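Local coordinates for protein cysteine protease-like virA (PDB 3EB8) that acts as a secreted Shigella virulence effector needed for entry into epithelial cells and for later spreading within and between them, its reported alpha-tubulin protease activity being disputed, at residues Pro110-Thr115 / Val316-Ile321; Ile272-His277 / Ile306-Ile311; Cys119-Ile124 / Gln348-Ile353. One frame throughout, in Å; residues are numbered along the deposited sequence.

Contact 1. Residues Pro110-Thr115 / Val316-Ile321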
ATOM      1  N   PRO A 110      -3.040 -16.465  -7.635  1.00 57.48           N
ATOM      2  CA  PRO A 110      -3.457 -16.045  -6.291  1.00 56.93           C
ATOM      3  C   PRO A 110      -2.289 -15.915  -5.305  1.00 56.53           C
ATOM      4  O   PRO A 110      -2.276 -14.989  -4.497  1.00 55.46           O
ATOM      5  CB  PRO A 110      -4.390 -17.172  -5.845  1.00 58.54           C
ATOM      6  CG  PRO A 110      -4.880 -17.798  -7.106  1.00 59.59           C
ATOM      7  CD  PRO A 110      -3.760 -17.658  -8.103  1.00 59.23           C
ATOM      8  N   GLU A 111      -1.324 -16.830  -5.360  1.00 57.55           N
ATOM      9  CA  GLU A 111      -0.189 -16.755  -4.443  1.00 57.36           C
ATOM     10  C   GLU A 111       0.639 -15.492  -4.676  1.00 55.89           C
ATOM     11  O   GLU A 111       1.138 -14.888  -3.729  1.00 57.92           O
ATOM     12  CB  GLU A 111       0.701 -17.992  -4.539  1.00 59.00           C
ATOM     13  CG  GLU A 111       0.011 -19.301  -4.193  1.00 60.78           C
ATOM     14  CD  GLU A 111      -0.801 -19.869  -5.354  1.00 61.75           C
ATOM     15  OE1 GLU A 111      -0.994 -19.158  -6.369  1.00 62.43           O
ATOM     16  OE2 GLU A 111      -1.247 -21.033  -5.255  1.00 69.59           O
ATOM     17  N   VAL A 112       0.795 -15.098  -5.933  1.00 55.55           N
ATOM     18  CA  VAL A 112       1.529 -13.879  -6.254  1.00 54.35           C
ATOM     19  C   VAL A 112       0.791 -12.660  -5.675  1.00 53.04           C
ATOM     20  O   VAL A 112       1.380 -11.808  -5.005  1.00 52.33           O
ATOM     21  CB  VAL A 112       1.760 -13.748  -7.780  1.00 54.43           C
ATOM     22  CG1 VAL A 112       2.025 -12.301  -8.169  1.00 53.13           C
ATOM     23  CG2 VAL A 112       2.909 -14.636  -8.205  1.00 55.71           C
ATOM     24  N   ILE A 113      -0.516 -12.610  -5.903  1.00 52.96           N
ATOM     25  CA  ILE A 113      -1.360 -11.559  -5.344  1.00 53.75           C
ATOM     26  C   ILE A 113      -1.223 -11.521  -3.831  1.00 60.99           C
ATOM     27  O   ILE A 113      -1.008 -10.457  -3.245  1.00 51.31           O
ATOM     28  CB  ILE A 113      -2.839 -11.772  -5.723  1.00 54.09           C
ATOM     29  CG1 ILE A 113      -3.075 -11.351  -7.175  1.00 56.99           C
ATOM     30  CG2 ILE A 113      -3.758 -10.987  -4.799  1.00 53.73           C
ATOM     31  CD1 ILE A 113      -4.215 -12.103  -7.839  1.00 53.04           C
ATOM     32  N   GLU A 114      -1.349 -12.685  -3.204  1.00 53.11           N
ATOM     33  CA  GLU A 114      -1.243 -12.796  -1.748  1.00 53.31           C
ATOM     34  C   GLU A 114       0.122 -12.322  -1.225  1.00 52.86           C
ATOM     35  O   GLU A 114       0.198 -11.509  -0.301  1.00 52.33           O
ATOM     36  CB  GLU A 114      -1.510 -14.235  -1.312  1.00 54.73           C
ATOM     37  CG  GLU A 114      -1.251 -14.496   0.143  1.00 68.00           C
ATOM     38  CD  GLU A 114      -2.337 -13.922   1.023  1.00 88.44           C
ATOM     39  OE1 GLU A 114      -3.325 -13.384   0.469  1.00 82.88           O
ATOM     40  OE2 GLU A 114      -2.202 -14.006   2.265  1.00101.69           O
ATOM     41  N   THR A 115       1.186 -12.831  -1.837  1.00 53.25           N
ATOM     42  CA  THR A 115       2.538 -12.421  -1.507  1.00 53.05           C
ATOM     43  C   THR A 115       2.720 -10.921  -1.671  1.00 51.89           C
ATOM     44  O   THR A 115       3.298 -10.277  -0.808  1.00 55.58           O
ATOM     45  CB  THR A 115       3.561 -13.129  -2.395  1.00 53.82           C
ATOM     46  OG1 THR A 115       3.432 -14.545  -2.226  1.00 55.17           O
ATOM     47  CG2 THR A 115       4.994 -12.666  -2.050  1.00 53.80           C
ATOM     48  N   VAL A 316       3.874 -14.241 -14.870  1.00 52.91           N
ATOM     49  CA  VAL A 316       3.167 -13.010 -14.551  1.00 48.18           C
ATOM     50  C   VAL A 316       3.307 -12.665 -13.072  1.00 49.87           C
ATOM     51  O   VAL A 316       2.717 -13.317 -12.197  1.00 46.33           O
ATOM     52  CB  VAL A 316       1.670 -13.113 -14.915  1.00 57.18           C
ATOM     53  CG1 VAL A 316       0.991 -11.751 -14.781  1.00 45.70           C
ATOM     54  CG2 VAL A 316       1.508 -13.658 -16.325  1.00 55.87           C
ATOM     55  N   GLY A 317       4.098 -11.632 -12.799  1.00 47.65           N
ATOM     56  CA  GLY A 317       4.309 -11.159 -11.442  1.00 46.31           C
ATOM     57  C   GLY A 317       3.622  -9.831 -11.218  1.00 46.00           C
ATOM     58  O   GLY A 317       2.794  -9.409 -12.023  1.00 45.75           O
ATOM     59  N   ILE A 318       3.974  -9.168 -10.124  1.00 46.06           N
ATOM     60  CA  ILE A 318       3.376  -7.891  -9.760  1.00 45.80           C
ATOM     61  C   ILE A 318       4.446  -6.895  -9.324  1.00 46.07           C
ATOM     62  O   ILE A 318       5.423  -7.264  -8.681  1.00 50.48           O
ATOM     63  CB  ILE A 318       2.358  -8.050  -8.605  1.00 46.13           C
ATOM     64  CG1 ILE A 318       1.050  -8.666  -9.101  1.00 45.40           C
ATOM     65  CG2 ILE A 318       2.074  -6.708  -7.955  1.00 47.36           C
ATOM     66  CD1 ILE A 318       0.191  -9.263  -7.985  1.00 45.45           C
ATOM     67  N   ASN A 319       4.270  -5.633  -9.695  1.00 49.20           N
ATOM     68  CA  ASN A 319       5.080  -4.559  -9.152  1.00 46.31           C
ATOM     69  C   ASN A 319       4.245  -3.809  -8.128  1.00 47.43           C
ATOM     70  O   ASN A 319       3.381  -3.007  -8.482  1.00 45.76           O
ATOM     71  CB  ASN A 319       5.548  -3.635 -10.274  1.00 46.64           C
ATOM     72  CG  ASN A 319       6.281  -2.392  -9.760  1.00 54.46           C
ATOM     73  OD1 ASN A 319       6.838  -2.381  -8.657  1.00 50.71           O
ATOM     74  ND2 ASN A 319       6.282  -1.338 -10.574  1.00 47.38           N
ATOM     75  N   LYS A 320       4.476  -4.102  -6.854  1.00 46.08           N
ATOM     76  CA  LYS A 320       3.794  -3.384  -5.798  1.00 45.86           C
ATOM     77  C   LYS A 320       4.362  -1.969  -5.646  1.00 51.59           C
ATOM     78  O   LYS A 320       5.545  -1.777  -5.376  1.00 46.61           O
ATOM     79  CB  LYS A 320       3.894  -4.137  -4.484  1.00 45.97           C
ATOM     80  CG  LYS A 320       3.143  -3.499  -3.338  1.00 45.77           C
ATOM     81  CD  LYS A 320       3.355  -4.346  -2.112  1.00 49.33           C
ATOM     82  CE  LYS A 320       2.684  -3.795  -0.894  1.00 45.94           C
ATOM     83  NZ  LYS A 320       2.709  -4.861   0.170  1.00 46.30           N
ATOM     84  N   ILE A 321       3.510  -0.977  -5.840  1.00 45.85           N
ATOM     85  CA  ILE A 321       3.895   0.396  -5.608  1.00 46.14           C
ATOM     86  C   ILE A 321       3.006   0.881  -4.501  1.00 45.78           C
ATOM     87  O   ILE A 321       1.796   0.953  -4.672  1.00 45.32           O
ATOM     88  CB  ILE A 321       3.656   1.264  -6.854  1.00 48.37           C
ATOM     89  CG1 ILE A 321       4.419   0.706  -8.047  1.00 46.62           C
ATOM     90  CG2 ILE A 321       4.043   2.697  -6.595  1.00 46.69           C
ATOM     91  CD1 ILE A 321       4.223   1.510  -9.296  1.00 62.37           C
TER

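Contact 2. Residues Ile272-His277 / Ile306-Ile311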
ATOM      1  N   ILE A 272      -3.351  -8.936 -18.221  1.00 54.81           N
ATOM      2  CA  ILE A 272      -4.083  -7.820 -17.636  1.00 63.14           C
ATOM      3  C   ILE A 272      -3.092  -6.786 -17.139  1.00 65.61           C
ATOM      4  O   ILE A 272      -2.006  -7.129 -16.703  1.00 66.68           O
ATOM      5  CB  ILE A 272      -4.964  -8.266 -16.446  1.00 74.56           C
ATOM      6  CG1 ILE A 272      -4.092  -8.682 -15.261  1.00 70.72           C
ATOM      7  CG2 ILE A 272      -5.900  -9.413 -16.851  1.00 73.77           C
ATOM      8  CD1 ILE A 272      -4.875  -8.864 -13.982  1.00 68.55           C
ATOM      9  N   ASN A 273      -3.477  -5.516 -17.196  1.00 70.59           N
ATOM     10  CA  ASN A 273      -2.592  -4.438 -16.777  1.00 72.68           C
ATOM     11  C   ASN A 273      -2.371  -4.345 -15.262  1.00 71.51           C
ATOM     12  O   ASN A 273      -1.232  -4.211 -14.797  1.00 64.08           O
ATOM     13  CB  ASN A 273      -3.118  -3.091 -17.265  1.00 80.18           C
ATOM     14  CG  ASN A 273      -2.353  -1.925 -16.664  1.00 91.88           C
ATOM     15  OD1 ASN A 273      -2.755  -1.357 -15.643  1.00 93.81           O
ATOM     16  ND2 ASN A 273      -1.227  -1.581 -17.280  1.00 95.73           N
ATOM     17  N   ASN A 274      -3.474  -4.388 -14.508  1.00 70.33           N
ATOM     18  CA  ASN A 274      -3.468  -4.106 -13.073  1.00 73.44           C
ATOM     19  C   ASN A 274      -4.486  -4.942 -12.305  1.00 80.52           C
ATOM     20  O   ASN A 274      -5.514  -5.326 -12.862  1.00 83.05           O
ATOM     21  CB  ASN A 274      -3.731  -2.616 -12.834  1.00 79.88           C
ATOM     22  CG  ASN A 274      -4.304  -2.333 -11.449  1.00100.67           C
ATOM     23  OD1 ASN A 274      -5.496  -2.059 -11.313  1.00114.67           O
ATOM     24  ND2 ASN A 274      -3.460  -2.398 -10.415  1.00 90.57           N
ATOM     25  N   CYS A 275      -4.198  -5.214 -11.027  1.00 44.16           N
ATOM     26  CA  CYS A 275      -5.095  -5.999 -10.166  1.00 55.43           C
ATOM     27  C   CYS A 275      -5.800  -5.174  -9.066  1.00 63.32           C
ATOM     28  O   CYS A 275      -6.372  -5.742  -8.144  1.00 76.52           O
ATOM     29  CB  CYS A 275      -4.352  -7.199  -9.543  1.00 55.86           C
ATOM     30  SG  CYS A 275      -3.009  -7.891 -10.568  1.00 92.53           S
ATOM     31  N   GLY A 276      -5.760  -3.844  -9.165  1.00 79.93           N
ATOM     32  CA  GLY A 276      -6.489  -2.972  -8.248  1.00 67.53           C
ATOM     33  C   GLY A 276      -5.709  -2.479  -7.039  1.00 69.84           C
ATOM     34  O   GLY A 276      -4.499  -2.700  -6.943  1.00 81.74           O
ATOM     35  N   HIS A 277      -6.410  -1.826  -6.109  1.00 61.16           N
ATOM     36  CA  HIS A 277      -5.793  -1.176  -4.940  1.00 50.39           C
ATOM     37  C   HIS A 277      -5.925  -1.972  -3.642  1.00 53.48           C
ATOM     38  O   HIS A 277      -6.974  -2.545  -3.360  1.00 63.68           O
ATOM     39  CB  HIS A 277      -6.434   0.196  -4.683  1.00 47.63           C
ATOM     40  CG  HIS A 277      -6.119   1.226  -5.721  1.00 53.09           C
ATOM     41  ND1 HIS A 277      -5.195   2.225  -5.518  1.00 65.43           N
ATOM     42  CD2 HIS A 277      -6.615   1.419  -6.966  1.00 52.69           C
ATOM     43  CE1 HIS A 277      -5.125   2.985  -6.598  1.00 61.23           C
ATOM     44  NE2 HIS A 277      -5.978   2.519  -7.491  1.00 55.41           N
ATOM     45  N   ILE A 306      -0.845   0.154  -5.225  1.00 45.69           N
ATOM     46  CA  ILE A 306      -1.335  -0.271  -6.516  1.00 44.32           C
ATOM     47  C   ILE A 306      -0.552  -1.536  -6.922  1.00 49.32           C
ATOM     48  O   ILE A 306       0.581  -1.727  -6.495  1.00 51.58           O
ATOM     49  CB  ILE A 306      -1.249   0.873  -7.547  1.00 47.31           C
ATOM     50  CG1 ILE A 306      -2.171   0.592  -8.736  1.00 93.28           C
ATOM     51  CG2 ILE A 306       0.190   1.103  -8.007  1.00 52.62           C
ATOM     52  CD1 ILE A 306      -2.402   1.792  -9.641  1.00102.63           C
ATOM     53  N   LEU A 307      -1.167  -2.421  -7.702  1.00 44.40           N
ATOM     54  CA  LEU A 307      -0.553  -3.716  -8.004  1.00 44.59           C
ATOM     55  C   LEU A 307      -0.473  -4.008  -9.499  1.00 45.65           C
ATOM     56  O   LEU A 307      -1.033  -5.010  -9.955  1.00 46.29           O
ATOM     57  CB  LEU A 307      -1.317  -4.868  -7.327  1.00 44.52           C
ATOM     58  CG  LEU A 307      -1.588  -4.886  -5.813  1.00 52.91           C
ATOM     59  CD1 LEU A 307      -2.523  -6.041  -5.433  1.00 45.85           C
ATOM     60  CD2 LEU A 307      -0.310  -4.977  -5.012  1.00 44.87           C
ATOM     61  N   PRO A 308       0.210  -3.145 -10.271  1.00 44.87           N
ATOM     62  CA  PRO A 308       0.295  -3.411 -11.709  1.00 47.04           C
ATOM     63  C   PRO A 308       0.982  -4.742 -11.958  1.00 45.16           C
ATOM     64  O   PRO A 308       1.868  -5.116 -11.210  1.00 45.34           O
ATOM     65  CB  PRO A 308       1.198  -2.278 -12.222  1.00 45.44           C
ATOM     66  CG  PRO A 308       1.928  -1.812 -10.999  1.00 45.58           C
ATOM     67  CD  PRO A 308       0.912  -1.903  -9.921  1.00 45.12           C
ATOM     68  N   SER A 309       0.578  -5.441 -13.008  1.00 46.25           N
ATOM     69  CA  SER A 309       1.224  -6.705 -13.354  1.00 45.31           C
ATOM     70  C   SER A 309       2.637  -6.437 -13.888  1.00 59.95           C
ATOM     71  O   SER A 309       2.889  -5.387 -14.487  1.00 48.45           O
ATOM     72  CB  SER A 309       0.407  -7.433 -14.408  1.00 45.23           C
ATOM     73  OG  SER A 309       0.518  -6.749 -15.631  1.00 62.17           O
ATOM     74  N   HIS A 310       3.543  -7.390 -13.677  1.00 45.94           N
ATOM     75  CA  HIS A 310       4.934  -7.261 -14.092  1.00 46.42           C
ATOM     76  C   HIS A 310       5.459  -8.608 -14.586  1.00 46.56           C
ATOM     77  O   HIS A 310       5.547  -9.562 -13.807  1.00 48.08           O
ATOM     78  CB  HIS A 310       5.799  -6.790 -12.918  1.00 46.65           C
ATOM     79  CG  HIS A 310       7.188  -6.401 -13.318  1.00 59.57           C
ATOM     80  ND1 HIS A 310       8.295  -7.193 -13.078  1.00 47.61           N
ATOM     81  CD2 HIS A 310       7.649  -5.309 -13.973  1.00 47.69           C
ATOM     82  CE1 HIS A 310       9.370  -6.599 -13.557  1.00 48.21           C
ATOM     83  NE2 HIS A 310       9.007  -5.453 -14.102  1.00 53.02           N
ATOM     84  N   ILE A 311       5.811  -8.703 -15.866  1.00 46.79           N
ATOM     85  CA  ILE A 311       6.321  -9.965 -16.377  1.00 47.94           C
ATOM     86  C   ILE A 311       7.755 -10.167 -15.922  1.00 47.38           C
ATOM     87  O   ILE A 311       8.601  -9.294 -16.099  1.00 49.09           O
ATOM     88  CB  ILE A 311       6.241 -10.075 -17.920  1.00 49.69           C
ATOM     89  CG1 ILE A 311       4.845  -9.682 -18.411  1.00 52.69           C
ATOM     90  CG2 ILE A 311       6.604 -11.487 -18.371  1.00 47.17           C
ATOM     91  CD1 ILE A 311       3.714 -10.375 -17.667  1.00 50.14           C
TER
HETATM   92  O   HOH W   1       1.148  -3.465 -16.186  1.00 54.93           O

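Contact 3. Residues Cys119-Ile124 / Gln348-Ile353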
ATOM      1  N   CYS A 119       3.936  -8.218   1.327  1.00 50.92           N
ATOM      2  CA  CYS A 119       5.391  -8.062   1.328  1.00 51.20           C
ATOM      3  C   CYS A 119       5.840  -6.637   1.662  1.00 54.61           C
ATOM      4  O   CYS A 119       5.119  -5.673   1.394  1.00 50.33           O
ATOM      5  CB  CYS A 119       6.022  -8.546   0.008  1.00 51.45           C
ATOM      6  SG  CYS A 119       5.901  -7.409  -1.375  1.00 59.61           S
ATOM      7  N   CYS A 120       7.016  -6.512   2.272  1.00 51.36           N
ATOM      8  CA  CYS A 120       7.585  -5.203   2.566  1.00 51.34           C
ATOM      9  C   CYS A 120       8.004  -4.577   1.251  1.00 51.17           C
ATOM     10  O   CYS A 120       8.032  -5.261   0.238  1.00 52.22           O
ATOM     11  CB  CYS A 120       8.799  -5.333   3.490  1.00 52.13           C
ATOM     12  SG  CYS A 120      10.265  -6.155   2.756  1.00 53.42           S
ATOM     13  N   THR A 121       8.324  -3.293   1.257  1.00 51.20           N
ATOM     14  CA  THR A 121       8.775  -2.622   0.035  1.00 51.21           C
ATOM     15  C   THR A 121       9.959  -1.711   0.359  1.00 51.99           C
ATOM     16  O   THR A 121      10.253  -1.479   1.533  1.00 52.40           O
ATOM     17  CB  THR A 121       7.646  -1.791  -0.574  1.00 55.23           C
ATOM     18  OG1 THR A 121       7.071  -0.973   0.457  1.00 50.76           O
ATOM     19  CG2 THR A 121       6.556  -2.702  -1.163  1.00 49.98           C
ATOM     20  N   SER A 122      10.632  -1.202  -0.672  1.00 52.33           N
ATOM     21  CA  SER A 122      11.805  -0.339  -0.490  1.00 53.32           C
ATOM     22  C   SER A 122      11.514   1.115  -0.859  1.00 53.41           C
ATOM     23  O   SER A 122      11.025   1.410  -1.952  1.00 53.01           O
ATOM     24  CB  SER A 122      12.986  -0.859  -1.318  1.00 54.11           C
ATOM     25  OG  SER A 122      14.124  -0.021  -1.189  1.00 55.27           O
ATOM     26  N   ILE A 123      11.826   2.024   0.054  1.00 54.09           N
ATOM     27  CA  ILE A 123      11.517   3.429  -0.132  1.00 54.46           C
ATOM     28  C   ILE A 123      12.395   4.040  -1.227  1.00 55.27           C
ATOM     29  O   ILE A 123      13.607   3.847  -1.236  1.00 56.19           O
ATOM     30  CB  ILE A 123      11.710   4.198   1.190  1.00 55.29           C
ATOM     31  CG1 ILE A 123      10.687   3.732   2.220  1.00 54.59           C
ATOM     32  CG2 ILE A 123      11.631   5.712   0.982  1.00 56.17           C
ATOM     33  CD1 ILE A 123      11.074   4.064   3.648  1.00 55.47           C
ATOM     34  N   ILE A 124      11.764   4.760  -2.150  1.00 55.05           N
ATOM     35  CA  ILE A 124      12.451   5.558  -3.150  1.00 55.98           C
ATOM     36  C   ILE A 124      12.712   6.930  -2.543  1.00 57.24           C
ATOM     37  O   ILE A 124      11.772   7.655  -2.224  1.00 57.66           O
ATOM     38  CB  ILE A 124      11.573   5.729  -4.412  1.00 55.26           C
ATOM     39  CG1 ILE A 124      11.092   4.364  -4.923  1.00 54.06           C
ATOM     40  CG2 ILE A 124      12.310   6.474  -5.486  1.00 56.30           C
ATOM     41  CD1 ILE A 124      12.200   3.337  -5.025  1.00 54.46           C
ATOM     42  N   GLN A 348       5.115   9.058   1.106  1.00 48.19           N
ATOM     43  CA  GLN A 348       6.241   8.158   0.944  1.00 55.08           C
ATOM     44  C   GLN A 348       5.902   7.034  -0.025  1.00 48.16           C
ATOM     45  O   GLN A 348       4.852   6.381   0.078  1.00 47.40           O
ATOM     46  CB  GLN A 348       6.680   7.586   2.272  1.00 48.68           C
ATOM     47  CG  GLN A 348       7.968   6.819   2.185  1.00 62.73           C
ATOM     48  CD  GLN A 348       8.383   6.308   3.539  1.00 77.06           C
ATOM     49  OE1 GLN A 348       7.829   5.318   4.034  1.00 76.93           O
ATOM     50  NE2 GLN A 348       9.353   6.992   4.166  1.00 61.98           N
ATOM     51  N   VAL A 349       6.810   6.824  -0.961  1.00 48.72           N
ATOM     52  CA  VAL A 349       6.596   5.888  -2.050  1.00 49.25           C
ATOM     53  C   VAL A 349       7.615   4.771  -1.955  1.00 50.32           C
ATOM     54  O   VAL A 349       8.799   5.017  -1.685  1.00 61.17           O
ATOM     55  CB  VAL A 349       6.674   6.619  -3.412  1.00 55.29           C
ATOM     56  CG1 VAL A 349       6.682   5.635  -4.568  1.00 48.66           C
ATOM     57  CG2 VAL A 349       5.507   7.585  -3.536  1.00 48.48           C
ATOM     58  N   SER A 350       7.147   3.538  -2.140  1.00 51.52           N
ATOM     59  CA  SER A 350       8.012   2.367  -2.044  1.00 55.84           C
ATOM     60  C   SER A 350       7.637   1.350  -3.114  1.00 60.89           C
ATOM     61  O   SER A 350       6.508   1.349  -3.582  1.00 47.42           O
ATOM     62  CB  SER A 350       7.886   1.736  -0.671  1.00 48.21           C
ATOM     63  OG  SER A 350       6.552   1.313  -0.458  1.00 57.58           O
ATOM     64  N   PHE A 351       8.584   0.487  -3.484  1.00 48.38           N
ATOM     65  CA  PHE A 351       8.398  -0.489  -4.554  1.00 48.13           C
ATOM     66  C   PHE A 351       8.768  -1.900  -4.126  1.00 48.13           C
ATOM     67  O   PHE A 351       9.644  -2.096  -3.303  1.00 48.60           O
ATOM     68  CB  PHE A 351       9.293  -0.159  -5.744  1.00 48.73           C
ATOM     69  CG  PHE A 351       8.739   0.871  -6.659  1.00 55.12           C
ATOM     70  CD1 PHE A 351       8.555   2.176  -6.225  1.00 62.81           C
ATOM     71  CD2 PHE A 351       8.435   0.551  -7.975  1.00 51.65           C
ATOM     72  CE1 PHE A 351       8.057   3.135  -7.073  1.00 49.03           C
ATOM     73  CE2 PHE A 351       7.943   1.514  -8.840  1.00 60.90           C
ATOM     74  CZ  PHE A 351       7.753   2.809  -8.391  1.00 58.72           C
ATOM     75  N   ALA A 352       8.125  -2.881  -4.737  1.00 47.71           N
ATOM     76  CA  ALA A 352       8.629  -4.235  -4.706  1.00 47.87           C
ATOM     77  C   ALA A 352       8.184  -4.982  -5.954  1.00 47.58           C
ATOM     78  O   ALA A 352       7.138  -4.695  -6.536  1.00 47.11           O
ATOM     79  CB  ALA A 352       8.173  -4.985  -3.425  1.00 47.75           C
ATOM     80  N   ILE A 353       8.994  -5.948  -6.360  1.00 47.89           N
ATOM     81  CA  ILE A 353       8.600  -6.887  -7.383  1.00 47.66           C
ATOM     82  C   ILE A 353       8.299  -8.240  -6.742  1.00 53.00           C
ATOM     83  O   ILE A 353       9.055  -8.734  -5.899  1.00 48.03           O
ATOM     84  CB  ILE A 353       9.663  -7.007  -8.490  1.00 48.09           C
ATOM     85  CG1 ILE A 353       9.688  -5.725  -9.328  1.00 52.58           C
ATOM     86  CG2 ILE A 353       9.348  -8.162  -9.423  1.00 47.89           C
ATOM     87  CD1 ILE A 353      10.793  -5.699 -10.361  1.00 57.43           C
TER

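Contact 1. Residues Pro110-Thr115 / Val316-Ile321
Helix-on-sheet packing joins the start of helix 110-118 to strand 316-321, the two running almost parallel, with their axes 15° apart and approaching to 8.3 Å. Three side chains, V112, I113 and I318, do nearly all the touching. V112 points at the strand, and its chi1 of 158° sets CG1 anti to the backbone N; from there CG1 meets I318 CD1 at 3.6 Å, the two side chains sliding past each other in opposite directions. V112 CG1 also comes within 4.2 Å of G317 CA. I318 keeps CG1 anti to its own carbonyl carbon and its chain extended, so CD1 reaches the notch where V112 and I113 adjoin, 3.8 Å from I113 CA. I113 itself turns away from the strand; its CG1 still meets I318 CD1 at 4.0 Å, crossing it obliquely. Inside the helix, T115 OG1 gives a 2.8 Å hydrogen bond to E111 O, a carbonyl that also accepts from T115 N. Farther along the strand, K320 is stretched out with all four torsions anti, and its NZ bonds to A116 O and C119 O at the helix C-terminal end. V112 and T115 also touch I354 of strand 348-356 and A97 of strand 94-97, while I318 meets L307 of strand 300-312, so the helix packs on the mixed sheet nearly along strand 316-321.

Contact 2. Residues Ile272-His277 / Ile306-Ile311
Two neighbouring antiparallel strands meet here, gripped tightly at S309 and more loosely around L307. At the tight end S309 N gives a nearly straight bond of 2.8 Å to N273 O, from above the carbonyl plane. S309 OG, held between its backbone N and carbonyl carbon at chi1 71°, bonds to I272 O at 2.8 Å, this time in the carbonyl plane. Farther along, the pairing slackens: C275 N reaches L307 O at 3.3 Å and L307 N reaches G276 O at 3.4 Å, both weak. The side chains of C275 and L307 are nonetheless buried, their CB atoms 4.4 Å apart, with C275 resting on P108 and L307 on I318 and K320 of the next strand. The side of N273, N274, I306 and P308 is more open, and there a water donates to both N273 O and S309 O, bridging the strands beside the exposed N273. The carboxamide of N274 swings in over the opposite backbone, chi1 156° carrying CG anti to the backbone N, and ND2 lies 3.5 Å from L307 C. N274 OD1 takes a weak hydrogen bond from G276 N, closing an Asx turn, and I306 CG1 sits over one face of the H277 ring, which also meets F236. G276 has a positive phi of 94°, a conformation in which a CB would press on the carbonyl of C275. With C275 N and G276 O both meeting L307 through weak bonds, this irregular antiparallel pairing of strands 274-283 and 300-312 is consistent with a beta bulge.

Contact 3. Residues Cys119-Ile124 / Gln348-Ile353
S122 and F351 form a hydrogen-bonded antiparallel pair, each satisfying the other's backbone. S122 N donates to F351 O at 2.9 Å, almost straight at 171°, and F351 N returns a 3.0 Å bond to S122 O; both donors stand somewhat above the carbonyl planes they address. S122 O has a further neighbour in S350 CA, a CA-H...O contact at 3.2 Å. One step on, I123 and S350 make the non-hydrogen-bonded pair, and then I124 N takes up V349 O in the carbonyl plane, 3.0 Å away. The two hydroxyls of T121 and S350 are bonded to each other: both oxygens occupy the crowded position between backbone N and carbonyl carbon, which brings T121 OG1 to 2.5 Å from S350 OG, and either may be the donor. S350 OG also receives Q86 NE2 and has a weak bond with E322 O, so this buried oxygen is well supplied. S122 OG, turned anti to its own backbone N, has weak bonds with L89 N and K91 O. The short strand 121-123 is laid between two others of the mixed sheet, parallel to 86-87 through backbone bonds of T121 and I123 and antiparallel to 348-356, which pairs in turn with 315-327. Apolar groups fill in around the ladder. T121 CG2 meets A352 CB at 3.6 Å, and C119 SG approaches that same methyl. I124 CG1 comes obliquely to F351 CD1, also at 3.6 Å, and helix 245-265 closes over both residues, V247 and I250 against I124 and I254 against F351. Next to I124 in sequence, I123 crosses the extended chain of Q348 at about a right angle, its CG2 4.0 Å from Q348 CG.

How the contacts relate
All three contacts reach one mixed sheet. Contacts 1 and 3 are buried, whereas contact 2 is only partly so, with a water at its open side. The segments of contact 1 meet through apolar side chains, with K320 adding polar bonds farther along the helix. Contacts 2 and 3 join strand to strand by backbone bonds, short in contact 3, two of three weak in contact 2, with serine and threonine hydroxyls adding bonds. Strand 315-327 links them, since I321 O and G317 O probably bond to I306 N and H310 N of contact 2, and K320 O to A352 N of contact 3. Helix 110-118 of contact 1 runs on in sequence into strand 121-123 of contact 3.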